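Apical membrane antigen 1, soluble form (Toxoplasma gondii, PDB 2X2Z) takes part in host cell invasion as a parasite-surface component of the moving junction, where it works together with rhoptry neck proteins. Local coordinates at residues F22-H27 / G305-F310; T245-T250 / A322-V327; D274-Y279 / D297-G302; L331-A336 / Q402-D407. All coordinates share one frame; numbering follows the deposited sequence. Where two conformers were deposited one is given.

Contact 1: residues F22-H27 / G305-F310. With NAG (2-acetamido-2-deoxy-beta-D-glucopyranose), chain E.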
loop_
_atom_site.group_PDB
_atom_site.type_symbol
_atom_site.label_atom_id
_atom_site.label_comp_id
_atom_site.label_asym_id
_atom_site.label_seq_id
_atom_site.Cartn_x
_atom_site.Cartn_y
_atom_site.Cartn_z
ATOM N N PHE A 22 -11.312 4.501 0.871
ATOM C CA PHE A 22 -10.622 3.638 1.858
ATOM C C PHE A 22 -10.888 2.180 1.701
ATOM O O PHE A 22 -10.290 1.369 2.410
ATOM C CB PHE A 22 -10.949 4.034 3.301
ATOM C CG PHE A 22 -10.612 5.455 3.586
ATOM C CD1 PHE A 22 -9.276 5.831 3.814
ATOM C CD2 PHE A 22 -11.621 6.424 3.558
ATOM C CE1 PHE A 22 -8.959 7.175 4.036
ATOM C CE2 PHE A 22 -11.330 7.773 3.816
ATOM C CZ PHE A 22 -9.960 8.147 4.026
ATOM N N ASN A 23 -11.777 1.832 0.781
ATOM C CA ASN A 23 -12.048 0.428 0.568
ATOM C C ASN A 23 -11.048 -0.263 -0.374
ATOM O O ASN A 23 -11.211 -0.270 -1.619
ATOM C CB ASN A 23 -13.501 0.223 0.131
ATOM C CG ASN A 23 -13.879 -1.220 0.078
ATOM O OD1 ASN A 23 -13.024 -2.130 0.031
ATOM N ND2 ASN A 23 -15.140 -1.454 0.110
ATOM N N LEU A 24 -10.066 -0.936 0.208
ATOM C CA LEU A 24 -8.921 -1.465 -0.589
ATOM C C LEU A 24 -9.358 -2.731 -1.276
ATOM O O LEU A 24 -8.768 -3.115 -2.237
ATOM C CB LEU A 24 -7.659 -1.759 0.272
ATOM C CG LEU A 24 -7.026 -0.484 0.751
ATOM C CD1 LEU A 24 -6.118 -0.553 2.002
ATOM C CD2 LEU A 24 -6.271 0.241 -0.482
ATOM N N THR A 25 -10.387 -3.388 -0.756
ATOM C CA THR A 25 -10.883 -4.585 -1.393
ATOM C C THR A 25 -11.579 -4.158 -2.698
ATOM O O THR A 25 -11.532 -4.858 -3.690
ATOM C CB THR A 25 -11.895 -5.271 -0.469
ATOM O OG1 THR A 25 -11.252 -5.562 0.793
ATOM C CG2 THR A 25 -12.375 -6.563 -1.082
ATOM N N HIS A 26 -12.167 -2.984 -2.701
ATOM C CA HIS A 26 -12.914 -2.530 -3.878
ATOM C C HIS A 26 -12.038 -2.020 -5.024
ATOM O O HIS A 26 -12.198 -2.469 -6.176
ATOM C CB HIS A 26 -13.907 -1.447 -3.455
ATOM C CG HIS A 26 -14.923 -1.156 -4.493
ATOM N ND1 HIS A 26 -15.889 -2.070 -4.851
ATOM C CD2 HIS A 26 -15.077 -0.089 -5.314
ATOM C CE1 HIS A 26 -16.613 -1.563 -5.839
ATOM N NE2 HIS A 26 -16.142 -0.359 -6.133
ATOM N N HIS A 27 -11.113 -1.094 -4.723
ATOM C CA HIS A 27 -10.292 -0.444 -5.757
ATOM C C HIS A 27 -8.945 -1.116 -6.020
ATOM O O HIS A 27 -8.610 -1.440 -7.168
ATOM C CB HIS A 27 -10.080 1.024 -5.424
ATOM C CG HIS A 27 -11.349 1.771 -5.142
ATOM N ND1 HIS A 27 -12.295 2.034 -6.121
ATOM C CD2 HIS A 27 -11.817 2.338 -4.001
ATOM C CE1 HIS A 27 -13.283 2.736 -5.594
ATOM N NE2 HIS A 27 -13.026 2.919 -4.310
ATOM N N GLY A 305 -7.822 -7.773 4.289
ATOM C CA GLY A 305 -6.816 -7.948 5.345
ATOM C C GLY A 305 -6.848 -6.805 6.337
ATOM O O GLY A 305 -7.612 -5.831 6.160
ATOM N N ARG A 306 -6.065 -6.968 7.414
ATOM C CA ARG A 306 -5.955 -5.984 8.478
ATOM C C ARG A 306 -5.108 -4.854 7.939
ATOM O O ARG A 306 -3.912 -4.752 8.235
ATOM C CB ARG A 306 -5.292 -6.620 9.715
ATOM C CG ARG A 306 -5.237 -5.750 10.922
ATOM C CD ARG A 306 -4.752 -6.532 12.140
ATOM N NE ARG A 306 -5.519 -7.746 12.305
ATOM C CZ ARG A 306 -6.672 -7.817 12.962
ATOM N NH1 ARG A 306 -7.180 -6.731 13.530
ATOM N NH2 ARG A 306 -7.321 -8.977 13.043
ATOM N N ASN A 307 -5.741 -4.014 7.114
ATOM C CA ASN A 307 -5.058 -2.950 6.379
ATOM C C ASN A 307 -5.231 -1.582 6.999
ATOM O O ASN A 307 -4.688 -0.585 6.448
ATOM C CB ASN A 307 -5.606 -2.920 4.890
ATOM C CG ASN A 307 -5.449 -4.277 4.169
ATOM O OD1 ASN A 307 -4.503 -5.035 4.457
ATOM N ND2 ASN A 307 -6.381 -4.625 3.302
ATOM N N TYR A 308 -6.062 -1.478 8.055
ATOM C CA TYR A 308 -6.604 -0.217 8.476
ATOM C C TYR A 308 -6.198 0.039 9.889
ATOM O O TYR A 308 -6.163 -0.885 10.677
ATOM C CB TYR A 308 -8.148 -0.140 8.324
ATOM C CG TYR A 308 -8.569 -0.599 6.953
ATOM C CD1 TYR A 308 -8.539 0.279 5.857
ATOM C CD2 TYR A 308 -8.968 -1.912 6.767
ATOM C CE1 TYR A 308 -8.851 -0.160 4.546
ATOM C CE2 TYR A 308 -9.309 -2.397 5.519
ATOM C CZ TYR A 308 -9.258 -1.496 4.379
ATOM O OH TYR A 308 -9.575 -1.961 3.111
ATOM N N GLY A 309 -5.893 1.292 10.209
ATOM C CA GLY A 309 -5.679 1.603 11.641
ATOM C C GLY A 309 -5.589 3.071 11.925
ATOM O O GLY A 309 -5.586 3.920 10.999
ATOM N N PHE A 310 -5.502 3.419 13.203
ATOM C CA PHE A 310 -5.219 4.810 13.542
ATOM C C PHE A 310 -4.374 4.917 14.791
ATOM O O PHE A 310 -4.478 4.062 15.703
ATOM C CB PHE A 310 -6.497 5.634 13.754
ATOM C CG PHE A 310 -7.512 5.022 14.660
ATOM C CD1 PHE A 310 -8.521 4.217 14.135
ATOM C CD2 PHE A 310 -7.490 5.260 16.060
ATOM C CE1 PHE A 310 -9.498 3.650 14.967
ATOM C CE2 PHE A 310 -8.489 4.728 16.875
ATOM C CZ PHE A 310 -9.496 3.931 16.322
HETATM C C1 NAG E . -15.689 -2.766 0.021
HETATM C C2 NAG E . -17.120 -2.826 0.566
HETATM C C3 NAG E . -17.584 -4.266 0.520
HETATM C C4 NAG E . -17.390 -4.877 -0.893
HETATM C C5 NAG E . -15.974 -4.612 -1.444
HETATM C C6 NAG E . -15.934 -5.053 -2.912
HETATM C C7 NAG E . -17.887 -1.414 2.504
HETATM C C8 NAG E . -18.502 -0.382 1.601
HETATM N N2 NAG E . -17.272 -2.456 1.951
HETATM O O3 NAG E . -18.926 -4.262 0.954
HETATM O O4 NAG E . -17.681 -6.275 -1.023
HETATM O O5 NAG E . -15.618 -3.228 -1.308
HETATM O O6 NAG E . -16.611 -4.135 -3.771
HETATM O O7 NAG E . -17.945 -1.274 3.756
HETATM O O HOH W 1 -9.572 -4.350 2.840
#
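The phenol oxygen of Tyr308 accepts a hydrogen bond from the backbone amide of Leu24, N to OH 3.1 Å with 158° at the hydrogen. A bridging water adds to it, lying 2.9 Å from Thr25 OG1 and held more weakly by Asn307 ND2; the other amide atom of Asn307, OD1, is taken by the backbone N of Ala272. Apolar packing follows from the Tyr308 torsion (chi1 -49°), which sets the ring opposite its own carbonyl carbon and directs it at Leu24. The two side chains run past each other in opposite directions, with Leu24 CD1 3.8 Å from Tyr308 CE1 and equally close to Asn307 CB. Phe22 O approaches the same ring obliquely, 3.0 Å from Tyr308 CE1. The covalent element is at Asn23, whose ND2 carries the N-linked sugar, while OD1 takes the His26 amide (OD1 to N 3.0 Å) from above its carbonyl plane, an Asx motif. The chemistry implies a division of labour: here DI and DII meet through the hydroxyl of a buried tyrosine, while the Asx bond probably restrains the amide that bears the glycan.

Contact 2: residues T245-T250 / A322-V327. With NAG (2-acetamido-2-deoxy-beta-D-glucopyranose), chain E.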
loop_
_atom_site.group_PDB
_atom_site.type_symbol
_atom_site.label_atom_id
_atom_site.label_comp_id
_atom_site.label_asym_id
_atom_site.label_seq_id
_atom_site.Cartn_x
_atom_site.Cartn_y
_atom_site.Cartn_z
ATOM N N THR A 245 -11.512 1.022 18.345
ATOM C CA THR A 245 -11.246 0.654 19.752
ATOM C C THR A 245 -12.465 -0.044 20.430
ATOM O O THR A 245 -12.321 -0.783 21.455
ATOM C CB THR A 245 -10.794 1.842 20.634
ATOM O OG1 THR A 245 -11.868 2.780 20.798
ATOM C CG2 THR A 245 -9.484 2.518 20.117
ATOM N N GLU A 246 -13.637 0.122 19.822
ATOM C CA GLU A 246 -14.890 -0.453 20.374
ATOM C C GLU A 246 -15.275 -1.783 19.755
ATOM O O GLU A 246 -16.264 -2.384 20.173
ATOM C CB GLU A 246 -16.089 0.509 20.198
ATOM C CG GLU A 246 -16.011 1.750 21.059
ATOM C CD GLU A 246 -17.404 2.358 21.216
ATOM O OE1 GLU A 246 -18.327 1.651 21.665
ATOM O OE2 GLU A 246 -17.594 3.516 20.847
ATOM N N LEU A 247 -14.515 -2.223 18.754
ATOM C CA LEU A 247 -14.723 -3.501 18.099
ATOM C C LEU A 247 -13.865 -4.639 18.715
ATOM O O LEU A 247 -12.675 -4.508 18.986
ATOM C CB LEU A 247 -14.442 -3.380 16.595
ATOM C CG LEU A 247 -15.395 -2.772 15.545
ATOM C CD1 LEU A 247 -16.418 -1.759 16.002
ATOM C CD2 LEU A 247 -14.649 -2.253 14.333
ATOM N N THR A 248 -14.508 -5.783 18.827
ATOM C CA THR A 248 -14.027 -6.982 19.456
ATOM C C THR A 248 -12.777 -7.603 18.810
ATOM O O THR A 248 -11.897 -8.131 19.487
ATOM C CB THR A 248 -15.273 -7.970 19.467
ATOM O OG1 THR A 248 -15.851 -7.977 20.771
ATOM C CG2 THR A 248 -14.948 -9.312 18.992
ATOM N N ASP A 249 -12.719 -7.555 17.497
ATOM C CA ASP A 249 -11.613 -8.155 16.740
ATOM C C ASP A 249 -10.449 -7.198 16.389
ATOM O O ASP A 249 -9.554 -7.561 15.625
ATOM C CB ASP A 249 -12.169 -8.785 15.473
ATOM C CG ASP A 249 -13.000 -7.792 14.657
ATOM O OD1 ASP A 249 -13.180 -6.668 15.133
ATOM O OD2 ASP A 249 -13.533 -8.158 13.595
ATOM N N THR A 250 -10.439 -6.007 16.978
ATOM C CA THR A 250 -9.332 -5.019 16.770
ATOM C C THR A 250 -8.080 -5.387 17.550
ATOM O O THR A 250 -8.137 -5.886 18.687
ATOM C CB THR A 250 -9.766 -3.602 17.163
ATOM O OG1 THR A 250 -10.800 -3.180 16.275
ATOM C CG2 THR A 250 -8.566 -2.559 17.203
ATOM N N ALA A 322 -4.714 1.258 16.846
ATOM C CA ALA A 322 -5.809 0.335 16.695
ATOM C C ALA A 322 -5.810 -0.184 15.253
ATOM O O ALA A 322 -5.968 0.601 14.307
ATOM C CB ALA A 322 -7.121 1.049 17.020
ATOM N N LEU A 323 -5.644 -1.495 15.087
ATOM C CA LEU A 323 -5.582 -2.151 13.806
ATOM C C LEU A 323 -6.807 -3.044 13.548
ATOM O O LEU A 323 -7.215 -3.825 14.414
ATOM C CB LEU A 323 -4.314 -2.993 13.728
ATOM C CG LEU A 323 -2.988 -2.296 14.006
ATOM C CD1 LEU A 323 -1.817 -3.305 14.440
ATOM C CD2 LEU A 323 -2.556 -1.421 12.779
ATOM N N SER A 324 -7.376 -2.941 12.346
ATOM C CA SER A 324 -8.606 -3.686 12.039
ATOM C C SER A 324 -8.587 -4.160 10.591
ATOM O O SER A 324 -8.034 -3.495 9.725
ATOM C CB SER A 324 -9.826 -2.763 12.294
ATOM O OG SER A 324 -11.073 -3.409 11.983
ATOM N N ASP A 325 -9.225 -5.298 10.313
ATOM C CA ASP A 325 -9.541 -5.614 8.912
ATOM C C ASP A 325 -10.887 -5.085 8.445
ATOM O O ASP A 325 -11.312 -5.354 7.301
ATOM C CB ASP A 325 -9.464 -7.105 8.683
ATOM C CG ASP A 325 -10.425 -7.896 9.558
ATOM O OD1 ASP A 325 -10.313 -9.124 9.487
ATOM O OD2 ASP A 325 -11.320 -7.340 10.262
ATOM N N GLN A 326 -11.593 -4.369 9.317
ATOM C CA GLN A 326 -12.925 -3.886 8.913
ATOM C C GLN A 326 -12.877 -2.612 8.037
ATOM O O GLN A 326 -12.487 -1.498 8.523
ATOM C CB GLN A 326 -13.730 -3.622 10.165
ATOM C CG GLN A 326 -13.913 -4.910 11.044
ATOM C CD GLN A 326 -14.817 -5.953 10.356
ATOM O OE1 GLN A 326 -14.337 -6.988 9.863
ATOM N NE2 GLN A 326 -16.097 -5.637 10.245
ATOM N N VAL A 327 -13.285 -2.729 6.783
ATOM C CA VAL A 327 -13.354 -1.545 5.909
ATOM C C VAL A 327 -14.182 -0.439 6.613
ATOM O O VAL A 327 -15.272 -0.687 7.046
ATOM C CB VAL A 327 -13.895 -1.904 4.525
ATOM C CG1 VAL A 327 -14.230 -0.594 3.647
ATOM C CG2 VAL A 327 -12.904 -2.863 3.803
HETATM C C1 NAG E . -15.689 -2.766 0.021
HETATM C C2 NAG E . -17.120 -2.826 0.566
HETATM C C3 NAG E . -17.584 -4.266 0.520
HETATM C C4 NAG E . -17.390 -4.877 -0.893
HETATM C C5 NAG E . -15.974 -4.612 -1.444
HETATM C C6 NAG E . -15.934 -5.053 -2.912
HETATM C C7 NAG E . -17.887 -1.414 2.504
HETATM C C8 NAG E . -18.502 -0.382 1.601
HETATM N N2 NAG E . -17.272 -2.456 1.951
HETATM O O3 NAG E . -18.926 -4.262 0.954
HETATM O O4 NAG E . -17.681 -6.275 -1.023
HETATM O O5 NAG E . -15.618 -3.228 -1.308
HETATM O O6 NAG E . -16.611 -4.135 -3.771
HETATM O O7 NAG E . -17.945 -1.274 3.756
HETATM O O HOH W 2 -11.793 -4.729 14.299
HETATM O O HOH W 3 -10.468 -6.528 12.955
#
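Thr250 lies along the backbone of Leu323 and carries much of the contact between residues 245-250 and 322-327. Its CB sits 3.8 Å from Leu323 O, and the adjoining CA makes a CA-H...O contact with that same oxygen. From CB the side chain forks. With OG1 opposite the carbonyl carbon (chi1 -65°), the methyl CG2 is carried over the strand, where it meets Leu323 O at 3.3 Å and Ala322 CB at 3.9 Å; Thr245 CG2 reaches that alanine methyl as well. The other branch, OG1, bonds to the carbonyl oxygen of Tyr244 and receives a proton from a water at 2.7 Å. This water also donates to Asp249 OD1 and lies 2.8 Å from Ser324 OG, so three side chains of the two segments share it. Ser324 OG in turn accepts the Gln326 amide (OG to N 2.9 Å, 160°), an ST turn that bends the chain as it leaves the strand. Farther out, Asp249 OD2 and Asp325 OD2 stand 4.1 Å apart with their carboxylate planes nearly perpendicular, probably a mildly unfavourable pairing. A type I turn from Leu247 to Thr250 thus leads into strand 251-254, the outermost strand beside 319-324 in the five-stranded antiparallel sheet of DII, a domain of the PAN type.

Contact 3: residues D274-Y279 / D297-G302; sequences DQPHTY and DQPHSG
Asp274 OD1 receives two bonds from one residue, Ser301. The backbone N arrives at 2.8 Å with 165° at the hydrogen, from above the carboxylate plane; the hydroxyl OG comes in on the syn side at 2.7 Å, and the two donors use opposite faces of that plane. A water held by Gly302 N adds a weak bond to OD1. Next along the pair, the Pro299 ring packs against the other chain, its CD 3.7 Å from Pro276 CA and its CG 3.7 Å from Gln275 O. Both segments belong to the long excursion between helix 258-267 and strand 308-313, which contains the DII loop, the element that in AMA1 proteins reaches across to DI. The second shell fits this role: Asp274 OD2 is bound by the backbone N of Gly31 and of Leu36, which fixes the carboxylate rotation. Arg48 of DI bonds to Asp274 O and, weakly, to Pro299 O, while the Tyr279 ring stacks on that of Tyr178.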
loop_
_atom_site.group_PDB
_atom_site.type_symbol
_atom_site.label_atom_id
_atom_site.label_comp_id
_atom_site.label_asym_id
_atom_site.label_seq_id
_atom_site.Cartn_x
_atom_site.Cartn_y
_atom_site.Cartn_z
ATOM N N ASP A 274 -0.442 -11.837 -0.694
ATOM C CA ASP A 274 -0.702 -12.926 -1.619
ATOM C C ASP A 274 0.414 -14.009 -1.568
ATOM O O ASP A 274 0.566 -14.800 -2.507
ATOM C CB ASP A 274 -0.855 -12.378 -3.051
ATOM C CG ASP A 274 -2.025 -11.437 -3.219
ATOM O OD1 ASP A 274 -2.994 -11.426 -2.406
ATOM O OD2 ASP A 274 -1.988 -10.652 -4.219
ATOM N N GLN A 275 1.141 -14.082 -0.450
ATOM C CA GLN A 275 2.291 -14.979 -0.320
ATOM C C GLN A 275 1.860 -16.329 0.298
ATOM O O GLN A 275 1.250 -16.346 1.367
ATOM C CB GLN A 275 3.408 -14.352 0.539
ATOM C CG GLN A 275 4.751 -15.179 0.624
ATOM C CD GLN A 275 5.735 -14.954 -0.526
ATOM O OE1 GLN A 275 6.838 -15.482 -0.499
ATOM N NE2 GLN A 275 5.348 -14.189 -1.537
ATOM N N PRO A 276 2.206 -17.447 -0.376
ATOM C CA PRO A 276 1.863 -18.805 0.040
ATOM C C PRO A 276 2.729 -19.197 1.224
ATOM O O PRO A 276 3.829 -18.645 1.378
ATOM C CB PRO A 276 2.252 -19.658 -1.180
ATOM C CG PRO A 276 2.917 -18.732 -2.152
ATOM C CD PRO A 276 3.192 -17.451 -1.464
ATOM N N HIS A 277 2.272 -20.134 2.041
ATOM C CA HIS A 277 3.074 -20.516 3.234
ATOM C C HIS A 277 4.262 -21.417 2.925
ATOM O O HIS A 277 5.199 -21.471 3.722
ATOM C CB HIS A 277 2.204 -21.094 4.366
ATOM C CG HIS A 277 1.102 -22.001 3.894
ATOM N ND1 HIS A 277 1.340 -23.242 3.339
ATOM C CD2 HIS A 277 -0.249 -21.863 3.933
ATOM C CE1 HIS A 277 0.188 -23.825 3.043
ATOM N NE2 HIS A 277 -0.792 -23.012 3.395
ATOM N N THR A 278 4.234 -22.120 1.780
ATOM C CA THR A 278 5.376 -22.929 1.327
ATOM C C THR A 278 5.554 -22.672 -0.155
ATOM O O THR A 278 4.574 -22.607 -0.914
ATOM C CB THR A 278 5.139 -24.426 1.481
ATOM O OG1 THR A 278 4.106 -24.829 0.561
ATOM C CG2 THR A 278 4.737 -24.797 2.952
ATOM N N TYR A 279 6.784 -22.550 -0.610
ATOM C CA TYR A 279 6.908 -22.178 -2.000
ATOM C C TYR A 279 6.924 -23.423 -2.931
ATOM O O TYR A 279 6.759 -24.560 -2.461
ATOM C CB TYR A 279 7.994 -21.084 -2.249
ATOM C CG TYR A 279 8.207 -20.036 -1.105
ATOM C CD1 TYR A 279 7.192 -19.695 -0.182
ATOM C CD2 TYR A 279 9.452 -19.385 -0.971
ATOM C CE1 TYR A 279 7.421 -18.731 0.852
ATOM C CE2 TYR A 279 9.694 -18.411 0.054
ATOM C CZ TYR A 279 8.705 -18.097 0.963
ATOM O OH TYR A 279 9.038 -17.148 1.973
ATOM N N ASP A 297 -2.142 -23.945 -4.830
ATOM C CA ASP A 297 -2.686 -23.434 -3.561
ATOM C C ASP A 297 -2.345 -21.949 -3.199
ATOM O O ASP A 297 -2.606 -21.523 -2.076
ATOM C CB ASP A 297 -2.332 -24.383 -2.390
ATOM C CG ASP A 297 -0.861 -24.543 -2.200
ATOM O OD1 ASP A 297 -0.102 -24.000 -3.022
ATOM O OD2 ASP A 297 -0.437 -25.210 -1.222
ATOM N N GLN A 298 -1.789 -21.183 -4.135
ATOM C CA GLN A 298 -1.484 -19.752 -3.922
ATOM C C GLN A 298 -2.685 -18.969 -3.388
ATOM O O GLN A 298 -3.813 -19.213 -3.836
ATOM C CB GLN A 298 -0.953 -19.106 -5.232
ATOM C CG GLN A 298 -1.953 -18.840 -6.315
ATOM C CD GLN A 298 -1.300 -18.618 -7.708
ATOM O OE1 GLN A 298 -1.956 -18.123 -8.659
ATOM N NE2 GLN A 298 -0.025 -18.976 -7.823
ATOM N N PRO A 299 -2.474 -18.047 -2.423
ATOM C CA PRO A 299 -3.656 -17.273 -2.048
ATOM C C PRO A 299 -3.781 -16.017 -2.892
ATOM O O PRO A 299 -2.787 -15.452 -3.344
ATOM C CB PRO A 299 -3.382 -16.874 -0.595
ATOM C CG PRO A 299 -1.926 -16.928 -0.439
ATOM C CD PRO A 299 -1.339 -17.797 -1.514
ATOM N N HIS A 300 -5.004 -15.571 -3.058
ATOM C CA HIS A 300 -5.255 -14.257 -3.576
ATOM C C HIS A 300 -6.035 -13.594 -2.479
ATOM O O HIS A 300 -7.135 -14.010 -2.194
ATOM C CB HIS A 300 -6.046 -14.320 -4.855
ATOM C CG HIS A 300 -5.211 -14.617 -6.050
ATOM N ND1 HIS A 300 -5.719 -14.608 -7.335
ATOM C CD2 HIS A 300 -3.892 -14.890 -6.168
ATOM C CE1 HIS A 300 -4.754 -14.916 -8.183
ATOM N NE2 HIS A 300 -3.644 -15.112 -7.495
ATOM N N SER A 301 -5.453 -12.587 -1.819
ATOM C CA SER A 301 -6.175 -11.870 -0.774
ATOM C C SER A 301 -7.275 -11.011 -1.388
ATOM O O SER A 301 -8.268 -10.715 -0.712
ATOM C CB SER A 301 -5.220 -10.969 0.043
ATOM O OG SER A 301 -4.641 -10.030 -0.801
ATOM N N GLY A 302 -7.105 -10.610 -2.640
ATOM C CA GLY A 302 -8.091 -9.674 -3.302
ATOM C C GLY A 302 -8.137 -8.361 -2.521
ATOM O O GLY A 302 -9.102 -7.546 -2.616
HETATM O O HOH W 4 -5.032 -10.945 -4.665
#

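Contact 4: residues L331-A336 / Q402-D407; sequences LVSDSA and QSTSVD
Two serine rotamers bring Ser333 and Ser403 together. Ser333 OG is folded between its own backbone N and carbonyl carbon (chi1 46°), which brings it to the backbone of Ser403, whereas Ser403 OG extends opposite its backbone N (chi1 175°) toward Leu331. The first hydroxyl accepts the Ser403 amide in a nearly straight bond, OG to N 2.9 Å. The second lies 2.7 Å from Leu331 O, although Gln392 OE1 can also take its single proton. Between these two points the backbones join directly, with Ser333 N donating to Ser403 O at 2.8 Å. Val332 also meets that carbonyl, through a CA-H...O contact at 3.2 Å (CA to O) and through CG1 at 3.5 Å. Gln402 is bent at its second torsion, so that OE1 turns back toward Ser333 OG, a weak interaction at 3.5 Å; a water also links OE1 to Ser335 OG. Thr404 CG2 rests 3.6 Å from Ser333 OG. Strands 331-334 and 402-407 meet at 94°, too steep for a regular ladder. The geometry is that of two edge strands meeting almost orthogonally, one from the three-stranded antiparallel sheet of DII and one from that of the disulfide-rich DIII.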
loop_
_atom_site.group_PDB
_atom_site.type_symbol
_atom_site.label_atom_id
_atom_site.label_comp_id
_atom_site.label_asym_id
_atom_site.label_seq_id
_atom_site.Cartn_x
_atom_site.Cartn_y
_atom_site.Cartn_z
ATOM N N LEU A 331 -16.387 7.671 10.353
ATOM C CA LEU A 331 -15.248 8.269 11.044
ATOM C C LEU A 331 -15.774 8.855 12.331
ATOM O O LEU A 331 -16.926 9.339 12.416
ATOM C CB LEU A 331 -14.592 9.436 10.232
ATOM C CG LEU A 331 -14.117 9.098 8.840
ATOM C CD1 LEU A 331 -13.805 10.380 8.027
ATOM C CD2 LEU A 331 -12.979 8.102 8.736
ATOM N N VAL A 332 -14.893 8.802 13.304
ATOM C CA VAL A 332 -14.997 9.502 14.554
ATOM C C VAL A 332 -13.940 10.624 14.590
ATOM O O VAL A 332 -12.768 10.372 14.374
ATOM C CB VAL A 332 -14.731 8.531 15.758
ATOM C CG1 VAL A 332 -14.472 9.399 17.082
ATOM C CG2 VAL A 332 -16.029 7.576 16.015
ATOM N N SER A 333 -14.351 11.859 14.872
ATOM C CA SER A 333 -13.427 12.997 14.753
ATOM C C SER A 333 -12.585 13.040 16.002
ATOM O O SER A 333 -13.097 12.779 17.112
ATOM C CB SER A 333 -14.176 14.338 14.649
ATOM O OG SER A 333 -15.202 14.424 15.612
ATOM N N ASP A 334 -11.310 13.304 15.810
ATOM C CA ASP A 334 -10.353 13.365 16.965
ATOM C C ASP A 334 -9.130 14.043 16.420
ATOM O O ASP A 334 -8.313 13.411 15.738
ATOM C CB ASP A 334 -10.042 11.962 17.497
ATOM C CG ASP A 334 -8.852 11.922 18.495
ATOM O OD1 ASP A 334 -8.304 13.006 18.871
ATOM O OD2 ASP A 334 -8.504 10.774 18.917
ATOM N N SER A 335 -8.994 15.333 16.726
ATOM C CA SER A 335 -7.841 16.145 16.236
ATOM C C SER A 335 -6.443 15.584 16.453
ATOM O O SER A 335 -5.533 15.952 15.706
ATOM C CB SER A 335 -7.885 17.547 16.837
ATOM O OG SER A 335 -9.063 18.182 16.390
ATOM N N ALA A 336 -6.273 14.749 17.514
ATOM C CA ALA A 336 -4.994 14.096 17.813
ATOM C C ALA A 336 -4.773 12.769 17.066
ATOM O O ALA A 336 -3.653 12.247 17.025
ATOM C CB ALA A 336 -4.880 13.836 19.327
ATOM N N GLN A 402 -17.744 17.009 12.624
ATOM C CA GLN A 402 -17.383 16.270 13.874
ATOM C C GLN A 402 -18.390 15.129 14.015
ATOM O O GLN A 402 -19.555 15.249 13.569
ATOM C CB GLN A 402 -17.466 17.152 15.121
ATOM C CG GLN A 402 -16.705 18.513 15.097
ATOM C CD GLN A 402 -15.230 18.355 14.923
ATOM O OE1 GLN A 402 -14.526 17.832 15.796
ATOM N NE2 GLN A 402 -14.734 18.849 13.819
ATOM N N SER A 403 -17.926 14.034 14.623
ATOM C CA SER A 403 -18.660 12.770 14.748
ATOM C C SER A 403 -18.052 12.093 15.972
ATOM O O SER A 403 -16.943 11.657 15.901
ATOM C CB SER A 403 -18.415 11.913 13.515
ATOM O OG SER A 403 -19.007 10.612 13.609
ATOM N N THR A 404 -18.793 12.025 17.073
ATOM C CA THR A 404 -18.281 11.406 18.305
ATOM C C THR A 404 -19.456 10.653 18.977
ATOM O O THR A 404 -20.598 10.720 18.520
ATOM C CB THR A 404 -17.762 12.437 19.309
ATOM O OG1 THR A 404 -18.811 13.303 19.704
ATOM C CG2 THR A 404 -16.576 13.340 18.791
ATOM N N SER A 405 -19.183 9.975 20.077
ATOM C CA SER A 405 -20.217 9.370 20.865
ATOM C C SER A 405 -20.164 10.066 22.181
ATOM O O SER A 405 -19.064 10.175 22.790
ATOM C CB SER A 405 -19.993 7.877 21.021
ATOM O OG SER A 405 -20.189 7.236 19.770
ATOM N N VAL A 406 -21.355 10.509 22.604
ATOM C CA VAL A 406 -21.536 11.382 23.775
ATOM C C VAL A 406 -22.583 10.744 24.697
ATOM O O VAL A 406 -23.256 9.782 24.304
ATOM C CB VAL A 406 -21.990 12.817 23.369
ATOM C CG1 VAL A 406 -21.029 13.469 22.327
ATOM C CG2 VAL A 406 -23.352 12.789 22.816
ATOM N N ASP A 407 -22.699 11.265 25.925
ATOM C CA ASP A 407 -23.712 10.833 26.883
ATOM C C ASP A 407 -25.139 10.924 26.364
ATOM O O ASP A 407 -25.502 11.886 25.702
ATOM C CB ASP A 407 -23.565 11.662 28.174
ATOM C CG ASP A 407 -22.347 11.226 29.002
ATOM O OD1 ASP A 407 -21.750 10.195 28.633
ATOM O OD2 ASP A 407 -22.015 11.898 30.015
HETATM O O HOH W 5 -11.840 17.025 16.013
#

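From the N terminus, contact 1 opens in DI at 22-27, and the chain runs through the rest of that domain before contact 2 opens at 245-250 in DII. Contact 3 (274-279 with 297-302) then closes a short loop nested inside both. Contact 1 closes at 305-310 and contact 2 only at 322-327, so the two cross; they meet directly, since strands 308-313 and 319-324 are neighbours in one sheet. Contact 4 follows in series, opening at 331-336 and closing in DIII at 402-407, with its centre about 38 Å from that of contact 3. Contact 1 thus joins DI to DII, contacts 2 and 3 lie within DII, and contact 4 joins DII to DIII.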